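Local coordinates for glycosyl transferase, group 1 family protein (Staphylococcus aureus, PDB 4WAC), which is a group 1 glycosyl transferase of the GT-B fold that also carries a long antiparallel beta sheet and is found in a three-chain assembly, at residues 134-139 and 148-153; 99-104 and 123-128; 183-188 and 195-200. All coordinates share one frame; numbering follows the deposited sequence.

Contact 1 of 3, residues 134-139 and 148-153; sequences EKVIDF and RFSFID
Lys135 with Phe151, and Ile137 with Phe149, form the hydrogen-bonded pairs that join strands 134-139 and 148-152, running at 169° to each other, as a beta hairpin in the long antiparallel sheet of this glycosyl transferase. Each pair is closed by two backbone bonds, among them Ile137 N to Phe149 O at 2.9 Å. On the face bearing Val136, Asp138 and Arg148, the guanidinium takes the carboxylate side-on: NE of Arg148 donates to OD1 of Asp138 at 2.8 Å, and NH2 to OD2 at 2.9 Å. Both oxygens use their syn lone pairs, and the two flat groups are only 27° from coplanar. Val136 packs against one guanidinium face, with its CB 3.8 Å from Arg148 NE, while Arg145 gives Asp138 OD2 a second salt-bridge partner. The other face carries Lys135, Ile137, Phe149 and Phe151, and helix 91-101 packs on both phenylalanines through Ile97. Phe139 and Phe149 meet rim to rim, almost perpendicular, Phe139 CE2 to Phe149 CE1 at 3.7 Å, and Ile137 CD1 approaches Phe151 CE1 obliquely. A bend in the Lys135 chain (chi3 64°) lays its CE over the centre of the Phe151 ring, 3.7 Å from the centroid, while NZ makes a cation-pi contact with the same face.

Contact 2 of 3, residues 99-104 and 123-128; sequences ERLKNT and TYIAYI
The Leu101 and Ile125 side chains pass alongside one another, pointing opposite ways, where residues of helix 91-101 and the turn after them meet the antiparallel sheet at a classic beta bulge in strand 124-128. In the bulge Ile125 and Ala126 sit together opposite the single residue Tyr116 of the neighbouring strand, and both direct their side chains toward segment 99-104. The two CD branches of Leu101 divide the work. CD2 presses on Ala126 CB at 3.6 Å and touches Ile125 CG2 more loosely, whereas CD1 approaches Ile128 CD1 at 4.3 Å. Ile125 is held from two directions: its CG2, set opposite the backbone N, meets the carbonyl oxygen of Arg100 at 3.3 Å, and its CG1 lies 4.0 Å from Thr104 CG2, the two side chains lying aslant. No hydrogen bond passes between the segments; the contact is made by methyl and methylene groups and one backbone carbonyl. The polar end of Arg100 turns elsewhere, to a salt bridge with Glu147 and a cation-pi contact with Phe139, which also packs on Leu101 and Ala126. Just before the strand, Thr123 OG1 is hydrogen-bonded to Lys159 of the second subunit. Behind the apolar contact the turn is closed locally: with chi1 at 60°, Thr104 OG1 donates to Leu101 O at 2.7 Å, tilted 25° from the carbonyl plane.

Contact 3 of 3, residues 183-188 and 195-200; sequences SRNINA and KTYVLV
Ser183 and Tyr197 are an antiparallel hydrogen-bonded pair in the beta hairpin of strands 180-186 and 193-198, where two backbone bonds join them, one from Ser183 N to Tyr197 O at 2.9 Å. Beyond the non-hydrogen-bonded pair Arg184 and Thr196, Asn185 N donates to Lys195 O at 2.9 Å, nearly straight at 169°. No side chain is hydrogen-bonded directly across the two segments. Ser183 OG lies at the edge of the Tyr197 ring, 3.6 Å from Tyr197 CB, while Ser183 CB touches Leu199 CD1. The Asn185 and Lys195 side chains leave the strands alongside each other in a common direction, with Asn185 ND2 3.6 Å from Lys195 CB.

Waters supply much of the remaining polar linkage. Asn185 ND2 donates at 2.9 Å to a water that also bonds Tyr197 OH, and a second water takes the Lys195 N-H and, weakly, another bond from ND2. The Lys195 chain curls through three successive bends, returning NZ to Tyr197 OH at 2.9 Å; Glu204 holds the same NZ by a salt bridge.

Further out, each face has its own neighbours. Ser183 OG is fixed by Tyr170 of the adjacent strand, and on this face the third subunit closes in: its Asn143 bonds Asn185 OD1, and its Phe117 meets the Tyr197 ring and packs on Ser183 and Leu199. On the other face Phe75 of helix 74-83 packs on Arg184, whose NE is bonded to Gln171. At the last residue of the strand, Val198 is the centre of an inverse gamma turn. The Arg184 chain is extended from CG to NE (chi2 -172°), and its NH1 donates at 2.9 Å, in the guanidinium plane, to a water hydrogen-bonded at 3.0 Å to Thr196 OG1, which is also hydrogen-bonded to Gly194 O.

How the contacts relate
All three contacts reach the same antiparallel sheet. Contacts 1 and 2 adjoin, since strands 124-131 and 134-141 are neighbours: Asp138 O lies 2.9 Å from Tyr127 N, a probable hydrogen bond, and the helix that supplies one side of contact 2 also packs on Phe149 and Phe151 of contact 1. Contact 3 stands apart, its nearest atoms about 12 Å from contact 1. Contacts 1 and 3 are hairpins held by backbone bonds; contact 2 is an apolar helix-to-strand contact at the surface. Contact 1 is partly buried and touches no other chain, whereas contact 3 is buried, has waters bridging its own two strands, and packs against the third subunit. In contact 2, Tyr124 packs on Tyr170 of the second subunit.

Contact 1 of 3, residues 134-139 and 148-153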
loop_
_atom_site.group_PDB
_atom_site.type_symbol
_atom_site.label_atom_id
_atom_site.label_comp_id
_atom_site.label_asym_id
_atom_site.label_seq_id
_atom_site.Cartn_x
_atom_site.Cartn_y
_atom_site.Cartn_z
ATOM N N GLU A 134 -2.858 -9.935 -33.644
ATOM C CA GLU A 134 -3.060 -9.896 -32.190
ATOM C C GLU A 134 -3.695 -8.627 -31.749
ATOM O O GLU A 134 -3.518 -7.578 -32.376
ATOM C CB GLU A 134 -1.737 -10.061 -31.450
ATOM C CG GLU A 134 -1.068 -11.397 -31.791
ATOM C CD GLU A 134 0.297 -11.545 -31.182
ATOM O OE1 GLU A 134 1.086 -10.583 -31.259
ATOM O OE2 GLU A 134 0.573 -12.622 -30.623
ATOM N N LYS A 135 -4.395 -8.707 -30.630
ATOM C CA LYS A 135 -5.045 -7.532 -30.079
ATOM C C LYS A 135 -5.153 -7.652 -28.573
ATOM O O LYS A 135 -5.452 -8.740 -28.047
ATOM C CB LYS A 135 -6.437 -7.352 -30.705
ATOM C CG LYS A 135 -7.231 -6.177 -30.144
ATOM C CD LYS A 135 -8.507 -5.969 -30.960
ATOM C CE LYS A 135 -9.425 -7.189 -30.835
ATOM N NZ LYS A 135 -10.551 -7.044 -31.808
ATOM N N VAL A 136 -4.922 -6.553 -27.866
ATOM C CA VAL A 136 -5.201 -6.568 -26.437
ATOM C C VAL A 136 -6.155 -5.480 -26.124
ATOM O O VAL A 136 -6.030 -4.342 -26.639
ATOM C CB VAL A 136 -3.959 -6.378 -25.551
ATOM C CG1 VAL A 136 -3.087 -7.612 -25.582
ATOM C CG2 VAL A 136 -3.171 -5.140 -25.959
ATOM N N ILE A 137 -7.119 -5.821 -25.272
ATOM C CA ILE A 137 -8.015 -4.812 -24.736
ATOM C C ILE A 137 -7.889 -4.706 -23.248
ATOM O O ILE A 137 -8.184 -5.663 -22.513
ATOM C CB ILE A 137 -9.483 -5.082 -25.086
ATOM C CG1 ILE A 137 -9.647 -5.122 -26.618
ATOM C CG2 ILE A 137 -10.379 -3.962 -24.438
ATOM C CD1 ILE A 137 -11.081 -5.348 -27.074
ATOM N N ASP A 138 -7.508 -3.514 -22.795
ATOM C CA ASP A 138 -7.433 -3.202 -21.369
ATOM C C ASP A 138 -8.601 -2.357 -20.853
ATOM O O ASP A 138 -8.850 -1.265 -21.370
ATOM C CB ASP A 138 -6.108 -2.486 -21.108
ATOM C CG ASP A 138 -4.915 -3.398 -21.379
ATOM O OD1 ASP A 138 -5.139 -4.548 -21.833
ATOM O OD2 ASP A 138 -3.769 -2.990 -21.138
ATOM N N PHE A 139 -9.297 -2.848 -19.825
ATOM C CA PHE A 139 -10.408 -2.099 -19.238
ATOM C C PHE A 139 -9.926 -1.440 -17.970
ATOM O O PHE A 139 -9.050 -1.994 -17.276
ATOM C CB PHE A 139 -11.623 -2.986 -18.969
ATOM C CG PHE A 139 -12.398 -3.321 -20.222
ATOM C CD1 PHE A 139 -13.106 -2.345 -20.899
ATOM C CD2 PHE A 139 -12.366 -4.610 -20.752
ATOM C CE1 PHE A 139 -13.804 -2.657 -22.084
ATOM C CE2 PHE A 139 -13.059 -4.936 -21.919
ATOM C CZ PHE A 139 -13.787 -3.970 -22.587
ATOM N N ARG A 148 -7.306 -7.414 -18.708
ATOM C CA ARG A 148 -6.855 -7.417 -20.110
ATOM C C ARG A 148 -7.364 -8.631 -20.844
ATOM O O ARG A 148 -7.130 -9.771 -20.405
ATOM C CB ARG A 148 -5.319 -7.375 -20.227
ATOM C CG ARG A 148 -4.848 -7.716 -21.658
ATOM C CD ARG A 148 -3.347 -7.618 -21.812
ATOM N NE ARG A 148 -2.952 -6.222 -21.916
ATOM C CZ ARG A 148 -1.725 -5.779 -22.194
ATOM N NH1 ARG A 148 -0.712 -6.616 -22.410
ATOM N NH2 ARG A 148 -1.512 -4.475 -22.257
ATOM N N PHE A 149 -8.063 -8.401 -21.951
ATOM C CA PHE A 149 -8.452 -9.503 -22.825
ATOM C C PHE A 149 -7.438 -9.637 -23.960
ATOM O O PHE A 149 -7.199 -8.659 -24.685
ATOM C CB PHE A 149 -9.849 -9.286 -23.424
ATOM C CG PHE A 149 -10.989 -9.421 -22.429
ATOM C CD1 PHE A 149 -11.419 -8.316 -21.672
ATOM C CD2 PHE A 149 -11.635 -10.653 -22.243
ATOM C CE1 PHE A 149 -12.497 -8.436 -20.756
ATOM C CE2 PHE A 149 -12.710 -10.784 -21.329
ATOM C CZ PHE A 149 -13.142 -9.668 -20.603
ATOM N N SER A 150 -6.871 -10.837 -24.147
ATOM C CA SER A 150 -5.958 -11.073 -25.269
ATOM C C SER A 150 -6.577 -11.857 -26.381
ATOM O O SER A 150 -7.229 -12.890 -26.155
ATOM C CB SER A 150 -4.704 -11.808 -24.819
ATOM O OG SER A 150 -3.909 -10.957 -24.007
ATOM N N PHE A 151 -6.294 -11.404 -27.598
ATOM C CA PHE A 151 -6.895 -11.939 -28.802
ATOM C C PHE A 151 -5.863 -12.466 -29.763
ATOM O O PHE A 151 -4.798 -11.854 -29.937
ATOM C CB PHE A 151 -7.657 -10.838 -29.555
ATOM C CG PHE A 151 -8.887 -10.370 -28.892
ATOM C CD1 PHE A 151 -8.812 -9.508 -27.802
ATOM C CD2 PHE A 151 -10.126 -10.725 -29.402
ATOM C CE1 PHE A 151 -9.981 -9.006 -27.207
ATOM C CE2 PHE A 151 -11.297 -10.256 -28.823
ATOM C CZ PHE A 151 -11.237 -9.378 -27.722
ATOM N N ILE A 152 -6.206 -13.536 -30.465
ATOM C CA ILE A 152 -5.435 -13.964 -31.632
ATOM C C ILE A 152 -6.435 -14.179 -32.762
ATOM O O ILE A 152 -7.471 -14.818 -32.569
ATOM C CB ILE A 152 -4.629 -15.229 -31.360
ATOM C CG1 ILE A 152 -3.526 -14.923 -30.349
ATOM C CG2 ILE A 152 -3.993 -15.748 -32.655
ATOM C CD1 ILE A 152 -2.757 -16.169 -29.933
ATOM N N ASP A 153 -6.187 -13.551 -33.904
ATOM C CA ASP A 153 -7.137 -13.637 -35.013
ATOM C C ASP A 153 -8.566 -13.251 -34.639
ATOM O O ASP A 153 -9.515 -13.933 -35.034
ATOM C CB ASP A 153 -7.116 -15.056 -35.581
ATOM C CG ASP A 153 -5.768 -15.412 -36.180
ATOM O OD1 ASP A 153 -5.209 -14.576 -36.934
ATOM O OD2 ASP A 153 -5.250 -16.502 -35.859
#

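Contact 2 of 3, residues 99-104 and 123-128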
loop_
_atom_site.group_PDB
_atom_site.type_symbol
_atom_site.label_atom_id
_atom_site.label_comp_id
_atom_site.label_asym_id
_atom_site.label_seq_id
_atom_site.Cartn_x
_atom_site.Cartn_y
_atom_site.Cartn_z
ATOM N N GLU A 99 -20.404 -4.472 -24.905
ATOM C CA GLU A 99 -21.249 -3.638 -24.033
ATOM C C GLU A 99 -20.438 -2.609 -23.281
ATOM O O GLU A 99 -20.790 -1.440 -23.250
ATOM C CB GLU A 99 -22.010 -4.498 -23.022
ATOM C CG GLU A 99 -23.213 -5.204 -23.592
ATOM C CD GLU A 99 -24.179 -4.244 -24.223
ATOM O OE1 GLU A 99 -24.271 -4.246 -25.467
ATOM O OE2 GLU A 99 -24.827 -3.478 -23.480
ATOM N N ARG A 100 -19.339 -3.056 -22.676
ATOM C CA ARG A 100 -18.450 -2.124 -21.991
ATOM C C ARG A 100 -17.834 -1.077 -22.896
ATOM O O ARG A 100 -17.357 -0.067 -22.390
ATOM C CB ARG A 100 -17.329 -2.882 -21.283
ATOM C CG ARG A 100 -17.860 -3.712 -20.194
ATOM C CD ARG A 100 -16.858 -4.751 -19.761
ATOM N NE ARG A 100 -15.862 -4.220 -18.855
ATOM C CZ ARG A 100 -15.004 -4.974 -18.163
ATOM N NH1 ARG A 100 -15.020 -6.265 -18.291
ATOM N NH2 ARG A 100 -14.103 -4.439 -17.362
ATOM N N LEU A 101 -17.845 -1.295 -24.222
ATOM C CA LEU A 101 -17.267 -0.290 -25.138
ATOM C C LEU A 101 -18.297 0.605 -25.800
ATOM O O LEU A 101 -17.941 1.527 -26.532
ATOM C CB LEU A 101 -16.457 -0.978 -26.231
ATOM C CG LEU A 101 -15.242 -1.660 -25.635
ATOM C CD1 LEU A 101 -14.548 -2.525 -26.696
ATOM C CD2 LEU A 101 -14.333 -0.575 -25.084
ATOM N N LYS A 102 -19.580 0.335 -25.600
ATOM C CA LYS A 102 -20.566 1.207 -26.246
ATOM C C LYS A 102 -20.606 2.589 -25.546
ATOM O O LYS A 102 -20.082 2.764 -24.445
ATOM C CB LYS A 102 -21.932 0.532 -26.261
ATOM C CG LYS A 102 -22.635 0.494 -24.947
ATOM C CD LYS A 102 -23.995 -0.172 -25.130
ATOM C CE LYS A 102 -24.764 -0.208 -23.828
ATOM N NZ LYS A 102 -26.147 -0.697 -24.074
ATOM N N ASN A 103 -21.164 3.583 -26.208
ATOM C CA ASN A 103 -21.189 4.930 -25.642
ATOM C C ASN A 103 -19.785 5.499 -25.389
ATOM O O ASN A 103 -19.566 6.231 -24.401
ATOM C CB ASN A 103 -22.001 4.940 -24.331
ATOM C CG ASN A 103 -22.532 6.343 -23.965
ATOM O OD1 ASN A 103 -23.327 6.919 -24.710
ATOM N ND2 ASN A 103 -22.124 6.873 -22.789
ATOM N N THR A 104 -18.823 5.170 -26.253
ATOM C CA THR A 104 -17.490 5.765 -26.106
ATOM C C THR A 104 -17.061 6.529 -27.351
ATOM O O THR A 104 -17.471 6.228 -28.456
ATOM C CB THR A 104 -16.407 4.704 -25.795
ATOM O OG1 THR A 104 -16.354 3.744 -26.860
ATOM C CG2 THR A 104 -16.706 3.982 -24.469
ATOM N N THR A 123 -15.411 9.265 -18.382
ATOM C CA THR A 123 -14.572 8.234 -17.742
ATOM C C THR A 123 -13.700 7.444 -18.738
ATOM O O THR A 123 -14.118 7.155 -19.866
ATOM C CB THR A 123 -15.461 7.281 -16.932
ATOM O OG1 THR A 123 -16.074 8.066 -15.920
ATOM C CG2 THR A 123 -14.682 6.079 -16.285
ATOM N N TYR A 124 -12.468 7.156 -18.322
ATOM C CA TYR A 124 -11.542 6.343 -19.122
ATOM C C TYR A 124 -12.017 4.892 -19.131
ATOM O O TYR A 124 -12.097 4.277 -18.082
ATOM C CB TYR A 124 -10.144 6.425 -18.548
ATOM C CG TYR A 124 -9.054 5.714 -19.332
ATOM C CD1 TYR A 124 -9.163 5.506 -20.707
ATOM C CD2 TYR A 124 -7.896 5.254 -18.690
ATOM C CE1 TYR A 124 -8.172 4.867 -21.418
ATOM C CE2 TYR A 124 -6.880 4.620 -19.410
ATOM C CZ TYR A 124 -7.044 4.427 -20.772
ATOM O OH TYR A 124 -6.072 3.826 -21.518
ATOM N N ILE A 125 -12.326 4.344 -20.301
ATOM C CA ILE A 125 -12.901 2.997 -20.353
ATOM C C ILE A 125 -11.910 1.936 -20.812
ATOM O O ILE A 125 -11.787 0.885 -20.168
ATOM C CB ILE A 125 -14.107 2.940 -21.298
ATOM C CG1 ILE A 125 -15.182 3.912 -20.813
ATOM C CG2 ILE A 125 -14.626 1.477 -21.441
ATOM C CD1 ILE A 125 -15.806 3.515 -19.419
ATOM N N ALA A 126 -11.206 2.186 -21.918
ATOM C CA ALA A 126 -10.374 1.137 -22.468
ATOM C C ALA A 126 -9.195 1.631 -23.255
ATOM O O ALA A 126 -9.185 2.744 -23.800
ATOM C CB ALA A 126 -11.217 0.194 -23.347
ATOM N N TYR A 127 -8.200 0.758 -23.319
ATOM C CA TYR A 127 -7.039 0.953 -24.161
ATOM C C TYR A 127 -6.969 -0.249 -25.128
ATOM O O TYR A 127 -7.038 -1.392 -24.696
ATOM C CB TYR A 127 -5.780 1.081 -23.295
ATOM C CG TYR A 127 -4.441 0.939 -24.007
ATOM C CD1 TYR A 127 -3.886 -0.322 -24.250
ATOM C CD2 TYR A 127 -3.694 2.059 -24.359
ATOM C CE1 TYR A 127 -2.625 -0.456 -24.853
ATOM C CE2 TYR A 127 -2.452 1.943 -24.948
ATOM C CZ TYR A 127 -1.921 0.679 -25.201
ATOM O OH TYR A 127 -0.676 0.558 -25.806
ATOM N N ILE A 128 -6.880 0.016 -26.418
ATOM C CA ILE A 128 -6.801 -1.072 -27.374
ATOM C C ILE A 128 -5.563 -0.958 -28.238
ATOM O O ILE A 128 -5.299 0.084 -28.849
ATOM C CB ILE A 128 -8.036 -1.129 -28.259
ATOM C CG1 ILE A 128 -9.269 -1.278 -27.357
ATOM C CG2 ILE A 128 -7.933 -2.346 -29.213
ATOM C CD1 ILE A 128 -10.576 -1.568 -28.114
#

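Contact 3 of 3, residues 183-188 and 195-200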
loop_
_atom_site.group_PDB
_atom_site.type_symbol
_atom_site.label_atom_id
_atom_site.label_comp_id
_atom_site.label_asym_id
_atom_site.label_seq_id
_atom_site.Cartn_x
_atom_site.Cartn_y
_atom_site.Cartn_z
ATOM N N SER A 183 -9.174 -21.458 -15.031
ATOM C CA SER A 183 -8.748 -20.211 -14.437
ATOM C C SER A 183 -7.790 -20.514 -13.310
ATOM O O SER A 183 -7.809 -21.634 -12.773
ATOM C CB SER A 183 -9.936 -19.400 -13.922
ATOM O OG SER A 183 -10.393 -20.018 -12.733
ATOM N N ARG A 184 -6.971 -19.522 -12.929
ATOM C CA ARG A 184 -5.985 -19.758 -11.868
ATOM C C ARG A 184 -5.488 -18.509 -11.153
ATOM O O ARG A 184 -5.446 -17.408 -11.716
ATOM C CB ARG A 184 -4.785 -20.523 -12.450
ATOM C CG ARG A 184 -4.014 -19.782 -13.506
ATOM C CD ARG A 184 -2.979 -20.731 -14.129
ATOM N NE ARG A 184 -2.015 -19.984 -14.932
ATOM C CZ ARG A 184 -0.901 -20.497 -15.441
ATOM N NH1 ARG A 184 -0.576 -21.769 -15.212
ATOM N NH2 ARG A 184 -0.104 -19.732 -16.164
ATOM N N ASN A 185 -5.113 -18.682 -9.899
ATOM C CA ASN A 185 -4.586 -17.574 -9.110
ATOM C C ASN A 185 -3.123 -17.355 -9.407
ATOM O O ASN A 185 -2.359 -18.327 -9.541
ATOM C CB ASN A 185 -4.786 -17.825 -7.597
ATOM C CG ASN A 185 -6.253 -17.799 -7.198
ATOM O OD1 ASN A 185 -7.074 -17.185 -7.894
ATOM N ND2 ASN A 185 -6.595 -18.427 -6.065
ATOM N N ILE A 186 -2.730 -16.088 -9.483
ATOM C CA ILE A 186 -1.318 -15.697 -9.570
ATOM C C ILE A 186 -0.865 -14.884 -8.354
ATOM O O ILE A 186 -1.526 -13.919 -7.975
ATOM C CB ILE A 186 -1.071 -14.835 -10.830
ATOM C CG1 ILE A 186 -1.599 -15.568 -12.046
ATOM C CG2 ILE A 186 0.420 -14.529 -11.016
ATOM C CD1 ILE A 186 -0.894 -16.840 -12.281
ATOM N N ASN A 187 0.254 -15.240 -7.737
ATOM C CA ASN A 187 0.820 -14.378 -6.691
ATOM C C ASN A 187 1.538 -13.182 -7.310
ATOM O O ASN A 187 2.648 -13.337 -7.840
ATOM C CB ASN A 187 1.797 -15.174 -5.831
ATOM C CG ASN A 187 2.460 -14.328 -4.757
ATOM O OD1 ASN A 187 2.418 -13.098 -4.778
ATOM N ND2 ASN A 187 3.128 -14.992 -3.841
ATOM N N ALA A 188 0.951 -11.986 -7.209
ATOM C CA ALA A 188 1.501 -10.811 -7.926
ATOM C C ALA A 188 2.988 -10.512 -7.614
ATOM O O ALA A 188 3.727 -10.028 -8.472
ATOM C CB ALA A 188 0.682 -9.608 -7.636
ATOM N N LYS A 195 -3.758 -21.848 -6.717
ATOM C CA LYS A 195 -5.007 -22.561 -6.964
ATOM C C LYS A 195 -5.340 -22.496 -8.453
ATOM O O LYS A 195 -5.306 -21.421 -9.033
ATOM C CB LYS A 195 -6.171 -21.970 -6.136
ATOM C CG LYS A 195 -6.087 -22.203 -4.605
ATOM C CD LYS A 195 -6.166 -23.688 -4.260
ATOM C CE LYS A 195 -7.460 -24.347 -4.743
ATOM N NZ LYS A 195 -8.650 -23.668 -4.073
ATOM N N THR A 196 -5.590 -23.662 -9.057
ATOM C CA THR A 196 -5.971 -23.778 -10.455
ATOM C C THR A 196 -7.331 -24.430 -10.595
ATOM O O THR A 196 -7.556 -25.541 -10.072
ATOM C CB THR A 196 -4.938 -24.610 -11.253
ATOM O OG1 THR A 196 -3.664 -23.977 -11.152
ATOM C CG2 THR A 196 -5.297 -24.684 -12.710
ATOM N N TYR A 197 -8.235 -23.770 -11.310
ATOM C CA TYR A 197 -9.601 -24.278 -11.416
ATOM C C TYR A 197 -9.861 -24.780 -12.823
ATOM O O TYR A 197 -9.810 -24.011 -13.791
ATOM C CB TYR A 197 -10.612 -23.181 -11.001
ATOM C CG TYR A 197 -10.375 -22.726 -9.577
ATOM C CD1 TYR A 197 -10.825 -23.509 -8.494
ATOM C CD2 TYR A 197 -9.693 -21.534 -9.304
ATOM C CE1 TYR A 197 -10.594 -23.109 -7.169
ATOM C CE2 TYR A 197 -9.473 -21.115 -8.011
ATOM C CZ TYR A 197 -9.910 -21.910 -6.941
ATOM O OH TYR A 197 -9.649 -21.510 -5.665
ATOM N N VAL A 198 -10.081 -26.089 -12.935
ATOM C CA VAL A 198 -10.417 -26.701 -14.210
ATOM C C VAL A 198 -11.942 -26.631 -14.331
ATOM O O VAL A 198 -12.691 -27.519 -13.881
ATOM C CB VAL A 198 -9.850 -28.127 -14.326
ATOM C CG1 VAL A 198 -10.178 -28.736 -15.694
ATOM C CG2 VAL A 198 -8.320 -28.093 -14.180
ATOM N N LEU A 199 -12.388 -25.500 -14.871
ATOM C CA LEU A 199 -13.800 -25.166 -15.036
ATOM C C LEU A 199 -14.544 -26.187 -15.897
ATOM O O LEU A 199 -15.653 -26.586 -15.558
ATOM C CB LEU A 199 -13.940 -23.746 -15.651
ATOM C CG LEU A 199 -13.215 -22.615 -14.898
ATOM C CD1 LEU A 199 -13.147 -21.335 -15.691
ATOM C CD2 LEU A 199 -13.852 -22.345 -13.531
ATOM N N VAL A 200 -13.950 -26.582 -17.029
ATOM C CA VAL A 200 -14.615 -27.534 -17.934
ATOM C C VAL A 200 -14.912 -28.876 -17.227
ATOM O O VAL A 200 -15.855 -29.581 -17.594
ATOM C CB VAL A 200 -13.772 -27.774 -19.215
ATOM C CG1 VAL A 200 -12.366 -28.274 -18.866
ATOM C CG2 VAL A 200 -14.489 -28.701 -20.172
HETATM O O HOH W 1 -2.025 -23.739 -13.645
HETATM O O HOH W 2 -3.716 -19.553 -4.838
HETATM O O HOH W 3 -9.290 -18.922 -5.189
#